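Calcium homeostasis modulator 1 (Oryzias latipes, PDB 6LMT) assembles as an octamer and probably forms a large-pore membrane channel of the calcium homeostasis modulator family that conducts ions. Local coordinates at residues E38-T50 and L152-F164. Numbering follows the deposited sequence.
With Y01 (cholesterol hemisuccinate), chain J.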
loop_
_atom_site.group_PDB
_atom_site.type_symbol
_atom_site.label_atom_id
_atom_site.label_comp_id
_atom_site.label_asym_id
_atom_site.label_seq_id
_atom_site.Cartn_x
_atom_site.Cartn_y
_atom_site.Cartn_z
ATOM N N GLU A 38 -5.166 27.057 -3.295
ATOM C CA GLU A 38 -4.898 27.729 -2.033
ATOM C C GLU A 38 -5.648 29.049 -2.081
ATOM O O GLU A 38 -5.267 29.965 -2.804
ATOM C CB GLU A 38 -3.404 27.912 -1.809
ATOM C CG GLU A 38 -2.987 27.984 -0.348
ATOM C CD GLU A 38 -2.992 29.381 0.261
ATOM O OE1 GLU A 38 -2.742 30.365 -0.463
ATOM O OE2 GLU A 38 -3.234 29.496 1.481
ATOM N N PHE A 39 -6.729 29.121 -1.319
ATOM C CA PHE A 39 -7.579 30.295 -1.247
ATOM C C PHE A 39 -6.816 31.425 -0.591
ATOM O O PHE A 39 -6.355 31.290 0.542
ATOM C CB PHE A 39 -8.824 29.951 -0.434
ATOM C CG PHE A 39 -9.926 30.941 -0.543
ATOM C CD1 PHE A 39 -10.870 30.828 -1.534
ATOM C CD2 PHE A 39 -10.026 31.985 0.346
ATOM C CE1 PHE A 39 -11.889 31.733 -1.625
ATOM C CE2 PHE A 39 -11.029 32.898 0.240
ATOM C CZ PHE A 39 -11.953 32.775 -0.752
ATOM N N SER A 40 -6.663 32.534 -1.290
ATOM C CA SER A 40 -5.891 33.663 -0.780
ATOM C C SER A 40 -6.713 34.925 -0.915
ATOM O O SER A 40 -6.499 35.690 -1.855
ATOM C CB SER A 40 -4.588 33.792 -1.511
ATOM O OG SER A 40 -3.934 34.974 -1.125
ATOM N N CYS A 41 -7.600 35.142 0.043
ATOM C CA CYS A 41 -8.417 36.340 0.081
ATOM C C CYS A 41 -7.518 37.563 0.218
ATOM O O CYS A 41 -6.545 37.518 0.975
ATOM C CB CYS A 41 -9.394 36.244 1.254
ATOM S SG CYS A 41 -10.642 37.522 1.430
ATOM N N PRO A 42 -7.769 38.640 -0.532
ATOM C CA PRO A 42 -6.894 39.813 -0.461
ATOM C C PRO A 42 -6.904 40.487 0.886
ATOM O O PRO A 42 -5.889 41.077 1.264
ATOM C CB PRO A 42 -7.489 40.747 -1.516
ATOM C CG PRO A 42 -8.336 39.932 -2.309
ATOM C CD PRO A 42 -8.844 38.840 -1.503
ATOM N N CYS A 43 -8.026 40.392 1.607
ATOM C CA CYS A 43 -8.293 41.075 2.870
ATOM C C CYS A 43 -8.140 42.583 2.745
ATOM O O CYS A 43 -7.576 43.248 3.607
ATOM C CB CYS A 43 -7.467 40.497 4.021
ATOM S SG CYS A 43 -8.254 39.031 4.720
ATOM N N MET A 44 -8.695 43.118 1.668
ATOM C CA MET A 44 -8.803 44.521 1.344
ATOM C C MET A 44 -10.232 44.786 0.904
ATOM O O MET A 44 -10.792 43.992 0.155
ATOM C CB MET A 44 -7.844 44.892 0.221
ATOM C CG MET A 44 -6.406 44.742 0.589
ATOM S SD MET A 44 -5.321 44.835 -0.821
ATOM C CE MET A 44 -5.494 46.543 -1.254
ATOM N N PRO A 45 -10.843 45.891 1.335
ATOM C CA PRO A 45 -12.267 46.106 1.053
ATOM C C PRO A 45 -12.595 46.449 -0.384
ATOM O O PRO A 45 -13.779 46.548 -0.710
ATOM C CB PRO A 45 -12.625 47.261 1.981
ATOM C CG PRO A 45 -11.379 47.938 2.221
ATOM C CD PRO A 45 -10.318 46.921 2.238
ATOM N N GLU A 46 -11.614 46.635 -1.251
ATOM C CA GLU A 46 -11.874 46.913 -2.655
ATOM C C GLU A 46 -11.947 45.652 -3.481
ATOM O O GLU A 46 -12.578 45.642 -4.536
ATOM C CB GLU A 46 -10.772 47.797 -3.242
ATOM C CG GLU A 46 -10.605 49.114 -2.561
ATOM C CD GLU A 46 -9.611 49.054 -1.419
ATOM O OE1 GLU A 46 -8.926 48.027 -1.279
ATOM O OE2 GLU A 46 -9.541 50.028 -0.643
ATOM N N TYR A 47 -11.309 44.593 -3.017
ATOM C CA TYR A 47 -11.000 43.442 -3.830
ATOM C C TYR A 47 -11.587 42.163 -3.276
ATOM O O TYR A 47 -11.529 41.142 -3.958
ATOM C CB TYR A 47 -9.480 43.305 -3.940
ATOM C CG TYR A 47 -8.828 44.466 -4.632
ATOM C CD1 TYR A 47 -9.444 45.098 -5.697
ATOM C CD2 TYR A 47 -7.662 45.018 -4.134
ATOM C CE1 TYR A 47 -8.873 46.187 -6.296
ATOM C CE2 TYR A 47 -7.091 46.104 -4.721
ATOM C CZ TYR A 47 -7.697 46.685 -5.803
ATOM O OH TYR A 47 -7.125 47.778 -6.401
ATOM N N ASN A 48 -12.153 42.192 -2.065
ATOM C CA ASN A 48 -12.648 40.975 -1.429
ATOM C C ASN A 48 -13.861 40.416 -2.137
ATOM O O ASN A 48 -13.995 39.199 -2.268
ATOM C CB ASN A 48 -13.023 41.212 0.022
ATOM C CG ASN A 48 -11.879 41.132 0.941
ATOM O OD1 ASN A 48 -10.852 40.601 0.600
ATOM N ND2 ASN A 48 -12.107 41.491 2.176
ATOM N N TYR A 49 -14.758 41.286 -2.580
ATOM C CA TYR A 49 -15.968 40.840 -3.245
ATOM C C TYR A 49 -15.653 40.182 -4.580
ATOM O O TYR A 49 -16.194 39.124 -4.894
ATOM C CB TYR A 49 -16.926 42.012 -3.436
ATOM C CG TYR A 49 -18.227 41.602 -4.045
ATOM C CD1 TYR A 49 -19.213 41.030 -3.273
ATOM C CD2 TYR A 49 -18.459 41.741 -5.408
ATOM C CE1 TYR A 49 -20.390 40.631 -3.827
ATOM C CE2 TYR A 49 -19.628 41.331 -5.968
ATOM C CZ TYR A 49 -20.589 40.784 -5.174
ATOM O OH TYR A 49 -21.767 40.386 -5.736
ATOM N N THR A 50 -14.785 40.791 -5.383
ATOM C CA THR A 50 -14.528 40.233 -6.702
ATOM C C THR A 50 -13.684 38.978 -6.620
ATOM O O THR A 50 -13.808 38.102 -7.472
ATOM C CB THR A 50 -13.858 41.257 -7.607
ATOM O OG1 THR A 50 -12.534 41.505 -7.153
ATOM C CG2 THR A 50 -14.612 42.537 -7.554
ATOM N N LEU A 152 -14.189 49.573 7.371
ATOM C CA LEU A 152 -14.216 48.700 6.208
ATOM C C LEU A 152 -12.905 47.952 6.047
ATOM O O LEU A 152 -12.900 46.799 5.613
ATOM C CB LEU A 152 -14.527 49.492 4.948
ATOM C CG LEU A 152 -15.971 49.921 4.789
ATOM C CD1 LEU A 152 -16.105 50.790 3.572
ATOM C CD2 LEU A 152 -16.840 48.702 4.662
ATOM N N LYS A 153 -11.783 48.588 6.379
ATOM C CA LYS A 153 -10.513 47.875 6.375
ATOM C C LYS A 153 -10.432 46.880 7.516
ATOM O O LYS A 153 -9.757 45.855 7.392
ATOM C CB LYS A 153 -9.349 48.849 6.475
ATOM C CG LYS A 153 -9.164 49.725 5.274
ATOM C CD LYS A 153 -7.973 50.627 5.464
ATOM C CE LYS A 153 -7.834 51.581 4.310
ATOM N NZ LYS A 153 -6.695 52.506 4.517
ATOM N N PHE A 154 -11.096 47.175 8.631
ATOM C CA PHE A 154 -11.095 46.281 9.779
ATOM C C PHE A 154 -11.903 45.020 9.496
ATOM O O PHE A 154 -11.463 43.910 9.803
ATOM C CB PHE A 154 -11.648 47.034 10.988
ATOM C CG PHE A 154 -11.700 46.229 12.240
ATOM C CD1 PHE A 154 -10.558 45.984 12.964
ATOM C CD2 PHE A 154 -12.898 45.721 12.695
ATOM C CE1 PHE A 154 -10.606 45.242 14.106
ATOM C CE2 PHE A 154 -12.947 44.978 13.829
ATOM C CZ PHE A 154 -11.797 44.741 14.538
ATOM N N LEU A 155 -13.089 45.176 8.915
ATOM C CA LEU A 155 -13.947 44.047 8.599
ATOM C C LEU A 155 -13.436 43.234 7.431
ATOM O O LEU A 155 -13.773 42.057 7.324
ATOM C CB LEU A 155 -15.354 44.531 8.283
ATOM C CG LEU A 155 -16.141 45.161 9.417
ATOM C CD1 LEU A 155 -17.445 45.672 8.897
ATOM C CD2 LEU A 155 -16.356 44.159 10.502
ATOM N N ALA A 156 -12.634 43.829 6.557
ATOM C CA ALA A 156 -12.102 43.102 5.421
ATOM C C ALA A 156 -11.039 42.099 5.815
ATOM O O ALA A 156 -10.753 41.196 5.036
ATOM C CB ALA A 156 -11.537 44.071 4.403
ATOM N N ARG A 157 -10.459 42.220 7.001
ATOM C CA ARG A 157 -9.390 41.335 7.426
ATOM C C ARG A 157 -9.891 40.137 8.213
ATOM O O ARG A 157 -9.077 39.305 8.612
ATOM C CB ARG A 157 -8.371 42.121 8.237
ATOM C CG ARG A 157 -7.672 43.189 7.426
ATOM C CD ARG A 157 -6.479 43.775 8.146
ATOM N NE ARG A 157 -6.844 44.520 9.346
ATOM C CZ ARG A 157 -7.045 45.837 9.388
ATOM N NH1 ARG A 157 -6.897 46.573 8.297
ATOM N NH2 ARG A 157 -7.372 46.423 10.529
ATOM N N ILE A 158 -11.211 40.052 8.427
ATOM C CA ILE A 158 -11.807 38.861 9.064
ATOM C C ILE A 158 -11.490 37.533 8.386
ATOM O O ILE A 158 -11.206 36.565 9.108
ATOM C CB ILE A 158 -13.312 39.089 9.274
ATOM C CG1 ILE A 158 -13.536 40.121 10.369
ATOM C CG2 ILE A 158 -14.076 37.821 9.605
ATOM C CD1 ILE A 158 -14.939 40.571 10.518
ATOM N N PRO A 159 -11.456 37.391 7.046
ATOM C CA PRO A 159 -11.063 36.091 6.483
ATOM C C PRO A 159 -9.616 35.684 6.714
ATOM O O PRO A 159 -9.261 34.553 6.379
ATOM C CB PRO A 159 -11.325 36.269 4.993
ATOM C CG PRO A 159 -12.254 37.283 4.902
ATOM C CD PRO A 159 -11.984 38.232 5.955
ATOM N N CYS A 160 -8.782 36.544 7.267
ATOM C CA CYS A 160 -7.357 36.309 7.435
ATOM C C CYS A 160 -7.069 36.175 8.925
ATOM O O CYS A 160 -7.269 37.126 9.680
ATOM C CB CYS A 160 -6.579 37.463 6.813
ATOM S SG CYS A 160 -6.823 37.652 5.019
ATOM N N LYS A 161 -6.619 34.991 9.348
ATOM C CA LYS A 161 -6.348 34.753 10.765
ATOM C C LYS A 161 -5.170 35.574 11.255
ATOM O O LYS A 161 -5.193 36.107 12.367
ATOM C CB LYS A 161 -6.053 33.283 11.024
ATOM C CG LYS A 161 -7.179 32.342 10.757
ATOM C CD LYS A 161 -6.771 30.932 11.112
ATOM C CE LYS A 161 -7.898 29.953 10.858
ATOM N NZ LYS A 161 -8.177 29.808 9.406
ATOM N N ASP A 162 -4.129 35.667 10.447
ATOM C CA ASP A 162 -2.902 36.355 10.795
ATOM C C ASP A 162 -2.926 37.838 10.463
ATOM O O ASP A 162 -1.880 38.484 10.514
ATOM C CB ASP A 162 -1.731 35.649 10.116
ATOM C CG ASP A 162 -1.993 35.348 8.651
ATOM O OD1 ASP A 162 -3.056 35.733 8.117
ATOM O OD2 ASP A 162 -1.148 34.667 8.033
ATOM N N LEU A 163 -4.088 38.392 10.148
ATOM C CA LEU A 163 -4.244 39.825 9.992
ATOM C C LEU A 163 -5.358 40.376 10.859
ATOM O O LEU A 163 -5.566 41.590 10.874
ATOM C CB LEU A 163 -4.532 40.194 8.532
ATOM C CG LEU A 163 -3.469 39.921 7.477
ATOM C CD1 LEU A 163 -3.989 40.283 6.124
ATOM C CD2 LEU A 163 -2.219 40.689 7.784
ATOM N N PHE A 164 -6.092 39.522 11.557
ATOM C CA PHE A 164 -7.187 39.935 12.416
ATOM C C PHE A 164 -6.841 39.436 13.807
ATOM O O PHE A 164 -6.536 38.254 13.980
ATOM C CB PHE A 164 -8.519 39.354 11.940
ATOM C CG PHE A 164 -9.710 40.023 12.532
ATOM C CD1 PHE A 164 -10.185 41.195 11.994
ATOM C CD2 PHE A 164 -10.330 39.509 13.643
ATOM C CE1 PHE A 164 -11.266 41.818 12.534
ATOM C CE2 PHE A 164 -11.409 40.134 14.185
ATOM C CZ PHE A 164 -11.875 41.286 13.628
HETATM C CAA Y01 J . -24.695 30.810 -10.101
HETATM C CBA Y01 J . -23.868 30.181 -8.995
HETATM C CAB Y01 J . -22.400 30.159 -9.380
HETATM C CAN Y01 J . -24.089 30.896 -7.663
HETATM C CAJ Y01 J . -23.689 32.347 -7.622
HETATM C CAO Y01 J . -24.400 33.107 -6.531
HETATM C CBB Y01 J . -24.014 34.585 -6.360
HETATM C CAC Y01 J . -23.878 35.245 -7.729
HETATM C CBE Y01 J . -25.041 35.286 -5.445
HETATM C CAP Y01 J . -25.442 34.397 -4.233
HETATM C CAQ Y01 J . -25.427 35.298 -2.990
HETATM C CBG Y01 J . -25.661 36.676 -3.589
HETATM C CBI Y01 J . -24.743 36.691 -4.827
HETATM C CAE Y01 J . -23.260 36.775 -4.444
HETATM C CAU Y01 J . -25.164 37.932 -5.621
HETATM C CAS Y01 J . -25.028 39.222 -4.798
HETATM C CBF Y01 J . -25.771 39.200 -3.449
HETATM C CBD Y01 J . -25.492 37.889 -2.689
HETATM C CAK Y01 J . -26.386 37.803 -1.461
HETATM C CAI Y01 J . -26.253 39.041 -0.640
HETATM C CAZ Y01 J . -25.763 40.183 -1.099
HETATM C CAV Y01 J . -25.557 41.360 -0.174
HETATM C CBH Y01 J . -25.452 40.450 -2.570
HETATM C CAD Y01 J . -23.967 40.845 -2.687
HETATM C CAT Y01 J . -26.330 41.655 -2.976
HETATM C CAR Y01 J . -26.161 42.863 -2.042
HETATM C CBC Y01 J . -26.429 42.520 -0.597
HETATM O OAW Y01 J . -26.101 43.653 0.261
HETATM C CAY Y01 J . -26.497 43.629 1.532
HETATM O OAG Y01 J . -27.358 42.912 1.955
HETATM C CAM Y01 J . -25.730 44.601 2.382
HETATM C CAL Y01 J . -26.023 44.477 3.864
HETATM C CAX Y01 J . -25.280 45.453 4.758
HETATM O OAH Y01 J . -24.524 46.290 4.223
HETATM O OAF Y01 J . -25.457 45.372 5.989
#
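Cys43 lies with its sulfur against Pro159 and Cys160, and its SG is joined to SG of Cys160 by a disulfide. This bond is one of two that tie the Cys-Pro-Cys loop ahead of helix 48-70 to other parts of the chain, an extracellular arrangement of the CALHM family; the other joins Cys41 to Cys126 in helix 122-128. The apolar Pro159 ring lies against both sulfurs: its CG is 3.8 Å from SG of Cys41, and its CD 4.0 Å from SG of Cys43.

Asn48, in the first turn of helix 48-70, uses both ends of its amide. With CG beside the backbone N (chi1 -84°), ND2 of Asn48 donates a hydrogen bond to a lone pair of Ala156 O, in the carbonyl plane (3.2 Å), while OD1 takes weak hydrogen bonds from the backbone N-H groups of Cys43 and Met44. The small Ala156 methyl packs against the Pro45 ring, CB lying 3.8 Å from CD of Pro45. That ring also rests on the backbone carbonyl and CB of Leu152 and on CG of Lys153. Away from this junction, the Tyr49 hydroxyl touches cholesterol hemisuccinate. NH1 of Arg175 of a neighbouring subunit donates a hydrogen bond to Cys41 O. On Ala156 O, the Asn48 bond is joined by a CA-H...O contact from Cys43 CA at 3.3 Å.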